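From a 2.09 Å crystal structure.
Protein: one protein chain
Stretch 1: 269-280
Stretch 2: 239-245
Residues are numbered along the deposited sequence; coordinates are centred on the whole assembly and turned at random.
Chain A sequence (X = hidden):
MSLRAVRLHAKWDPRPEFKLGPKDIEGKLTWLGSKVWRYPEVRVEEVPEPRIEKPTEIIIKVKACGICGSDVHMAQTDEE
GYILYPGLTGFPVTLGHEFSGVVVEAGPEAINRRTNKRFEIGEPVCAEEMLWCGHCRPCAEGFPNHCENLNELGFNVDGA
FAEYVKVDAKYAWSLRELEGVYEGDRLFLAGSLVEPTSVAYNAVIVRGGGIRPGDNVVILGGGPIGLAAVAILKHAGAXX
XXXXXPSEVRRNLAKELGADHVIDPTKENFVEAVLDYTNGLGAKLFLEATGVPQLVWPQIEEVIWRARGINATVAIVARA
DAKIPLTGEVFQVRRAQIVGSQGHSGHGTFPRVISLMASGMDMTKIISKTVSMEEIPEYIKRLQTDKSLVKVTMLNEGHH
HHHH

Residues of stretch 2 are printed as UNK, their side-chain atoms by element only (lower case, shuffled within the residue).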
# COMPACT_ATOMS: atom_id res chain seq x y z
N ASN A 269 -2.00 4.58 36.00
CA ASN A 269 -2.24 5.62 35.01
C ASN A 269 -1.88 5.08 33.61
O ASN A 269 -0.71 4.94 33.27
CB ASN A 269 -1.42 6.86 35.37
CG ASN A 269 -1.74 8.06 34.51
OD1 ASN A 269 -1.80 7.97 33.28
ND2 ASN A 269 -1.91 9.21 35.14
N PHE A 270 -2.89 4.76 32.80
CA PHE A 270 -2.68 4.21 31.45
C PHE A 270 -1.73 5.06 30.59
O PHE A 270 -0.75 4.55 30.07
CB PHE A 270 -4.02 4.01 30.72
CG PHE A 270 -3.88 3.59 29.28
CD1 PHE A 270 -3.78 2.24 28.93
CD2 PHE A 270 -3.90 4.54 28.27
CE1 PHE A 270 -3.68 1.85 27.58
CE2 PHE A 270 -3.79 4.16 26.93
CZ PHE A 270 -3.68 2.82 26.58
N VAL A 271 -2.03 6.35 30.45
CA VAL A 271 -1.24 7.25 29.62
C VAL A 271 0.24 7.29 29.99
O VAL A 271 1.10 7.06 29.14
CB VAL A 271 -1.84 8.67 29.59
CG1 VAL A 271 -0.86 9.67 28.94
CG2 VAL A 271 -3.19 8.68 28.86
N GLU A 272 0.54 7.54 31.26
CA GLU A 272 1.94 7.66 31.71
C GLU A 272 2.68 6.33 31.59
O GLU A 272 3.88 6.31 31.27
CB GLU A 272 2.04 8.15 33.16
CG GLU A 272 1.29 9.44 33.46
CD GLU A 272 1.80 10.64 32.68
OE1 GLU A 272 3.00 10.69 32.33
OE2 GLU A 272 1.00 11.55 32.42
N ALA A 273 1.97 5.24 31.85
CA ALA A 273 2.56 3.91 31.81
C ALA A 273 2.94 3.56 30.37
O ALA A 273 4.05 3.09 30.13
CB ALA A 273 1.60 2.85 32.39
N VAL A 274 2.02 3.80 29.44
CA VAL A 274 2.32 3.58 28.01
C VAL A 274 3.50 4.44 27.56
O VAL A 274 4.42 3.93 26.91
CB VAL A 274 1.07 3.82 27.11
CG1 VAL A 274 1.49 3.95 25.61
CG2 VAL A 274 0.04 2.71 27.29
N LEU A 275 3.48 5.73 27.91
CA LEU A 275 4.57 6.64 27.55
C LEU A 275 5.91 6.25 28.17
O LEU A 275 6.96 6.40 27.55
CB LEU A 275 4.22 8.10 27.83
CG LEU A 275 3.17 8.66 26.86
CD1 LEU A 275 2.62 10.00 27.35
CD2 LEU A 275 3.68 8.76 25.42
N ASP A 276 5.86 5.73 29.40
CA ASP A 276 7.07 5.33 30.10
C ASP A 276 7.65 4.09 29.41
O ASP A 276 8.81 4.09 29.00
CB ASP A 276 6.77 5.05 31.57
CG ASP A 276 7.86 4.24 32.25
OD1 ASP A 276 9.05 4.47 31.95
OD2 ASP A 276 7.54 3.38 33.10
N TYR A 277 6.82 3.06 29.26
CA TYR A 277 7.25 1.81 28.66
C TYR A 277 7.78 1.95 27.23
O TYR A 277 8.68 1.22 26.84
CB TYR A 277 6.08 0.82 28.67
CG TYR A 277 5.69 0.35 30.06
CD1 TYR A 277 6.66 0.08 31.03
CD2 TYR A 277 4.35 0.15 30.39
CE1 TYR A 277 6.30 -0.36 32.31
CE2 TYR A 277 3.97 -0.29 31.65
CZ TYR A 277 4.95 -0.55 32.60
OH TYR A 277 4.57 -0.97 33.84
N THR A 278 7.22 2.89 26.46
CA THR A 278 7.67 3.09 25.09
C THR A 278 8.74 4.19 24.97
O THR A 278 9.03 4.65 23.86
CB THR A 278 6.49 3.40 24.11
OG1 THR A 278 5.90 4.65 24.45
CG2 THR A 278 5.44 2.30 24.10
N ASN A 279 9.32 4.60 26.10
CA ASN A 279 10.31 5.70 26.16
C ASN A 279 9.85 6.97 25.43
O ASN A 279 10.64 7.62 24.78
CB ASN A 279 11.68 5.27 25.58
CG ASN A 279 12.22 4.01 26.21
OD1 ASN A 279 12.09 3.78 27.41
ND2 ASN A 279 12.86 3.18 25.40
N GLY A 280 8.58 7.31 25.54
CA GLY A 280 8.07 8.51 24.89
C GLY A 280 7.74 8.35 23.41
O GLY A 280 7.25 9.28 22.77
N UNK A 239 8.34 -4.76 19.01
CA UNK A 239 9.40 -4.56 19.99
C UNK A 239 8.82 -4.60 21.41
O UNK A 239 9.31 -5.34 22.27
c UNK A 239 10.12 -3.24 19.67
o UNK A 239 10.76 -2.71 20.79
N UNK A 240 7.75 -3.84 21.62
CA UNK A 240 6.99 -3.86 22.88
C UNK A 240 5.49 -4.05 22.64
O UNK A 240 4.87 -3.30 21.87
c UNK A 240 8.59 -2.51 24.34
c UNK A 240 7.22 -2.58 23.67
n UNK A 240 10.84 0.45 24.98
c UNK A 240 9.01 -1.07 24.44
c UNK A 240 10.38 -0.96 25.11
N UNK A 241 4.93 -5.07 23.30
CA UNK A 241 3.50 -5.32 23.30
C UNK A 241 2.97 -5.00 24.70
O UNK A 241 3.36 -5.62 25.70
c UNK A 241 3.69 -7.11 21.49
c UNK A 241 1.65 -7.03 22.96
c UNK A 241 3.15 -6.78 22.89
N UNK A 242 2.08 -4.01 24.75
CA UNK A 242 1.47 -3.52 25.98
C UNK A 242 -0.03 -3.75 25.94
O UNK A 242 -0.72 -3.30 24.99
c UNK A 242 3.67 -0.35 25.91
c UNK A 242 3.28 -1.79 26.20
c UNK A 242 1.77 -2.02 26.16
c UNK A 242 1.10 -1.48 27.44
N UNK A 243 -0.53 -4.47 26.95
CA UNK A 243 -1.96 -4.74 27.08
C UNK A 243 -2.56 -4.08 28.33
O UNK A 243 -2.00 -4.17 29.43
c UNK A 243 -2.25 -6.25 27.02
c UNK A 243 -3.75 -6.58 27.14
c UNK A 243 -4.27 -7.47 25.99
c UNK A 243 -4.02 -7.21 28.48
N UNK A 244 -3.69 -3.41 28.14
CA UNK A 244 -4.42 -2.78 29.24
C UNK A 244 -5.71 -3.56 29.50
O UNK A 244 -6.55 -3.68 28.61
c UNK A 244 -4.72 -1.32 28.93
o UNK A 244 -5.39 -0.71 30.03
N UNK A 245 -5.84 -4.10 30.72
CA UNK A 245 -6.97 -4.96 31.11
C UNK A 245 -7.09 -5.02 32.64
O UNK A 245 -6.10 -5.31 33.32
o UNK A 245 -9.58 -6.58 29.63
c UNK A 245 -7.78 -7.42 31.00
c UNK A 245 -9.24 -6.99 30.76
c UNK A 245 -6.77 -6.38 30.54
o UNK A 245 -10.03 -7.04 31.73
O HOH W 1 9.95 2.20 22.55

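Position 239 carries one carbon and then one oxygen beyond CA. Its side chain is in contact with no atom of stretch 1, so the assignment rests on composition alone: a two-atom hydroxyl side chain is Ser239.

At position 240 four carbons run in a row and end in a nitrogen. The terminal nitrogen lies 3.0 Å from Tyr277 O, which identifies it as a donor reaching the carbonyl of the last helical residue. This is Lys240, with chi2 to chi4 all t, an extended chain whose CA-to-CB bond already points toward stretch 1. Lys240 NZ donates a hydrogen bond to Tyr277 O, and at 3.1 Å Lys240 NZ also donates to the O of water 1, which in turn donates to Thr278 O at 2.9 Å. Asn279 ND2 comes within 3.4 Å of Lys240 NZ, but both are donors and no hydrogen bond joins them.

Position 241 has three carbons, one bearing the other two, and none contacts stretch 1. Branching at CB gives Val241.

Position 242 has four carbons, forked at the first, with one arm two carbons long. The end of that arm lies 3.7 Å from Thr278 CG2. The asymmetry separates it from leucine and defines Ile242. Its CD1 is also 3.8 Å from Tyr277 CB, while Ile242 CG2 is 4.3 Å from Val274 CG2; the long arm meets Tyr277 and Thr278 at the helix's end and just past it, the short arm meets Val274.

Position 243 also has four carbons, but the fork is at the second, and none of its side-chain atoms contacts stretch 1: Leu243. Its CA-to-CB bond points away, as expected where side chains alternate along a strand.

Position 244 again has one carbon and one oxygen, the latter 3.5 Å from Phe270 CD1. It is Ser244, and its OG approaches the phenyl ring obliquely.

Position 245 has three carbons, the third carrying two oxygens, and none of these atoms contacts stretch 1. This carboxylate is Glu245.

The contact places helix 270-277 nearly antiparallel to the strand, at 169°, with a closest axial approach of 10.2 Å. The CA pairs Phe270–Ser244 (7.5 Å), Val274–Ile242 (7.4 Å) and Thr278–Lys240 (7.3 Å) show the register: four residues along stretch 1, about one helical turn, match two along the strand. The CA-to-CB bonds of Lys240, Ile242 and Ser244 point toward stretch 1, one on every second residue, as strand alternation gives. Ile242 supplies the apolar centre, and Lys240 ties down the helix's C-terminal end: Tyr277 O accepts no backbone hydrogen bond within the stretch, and Lys240 NZ supplies its donor. The summed buried surface is 330 Å².

Stretch 2 (239-245) SKVILSE
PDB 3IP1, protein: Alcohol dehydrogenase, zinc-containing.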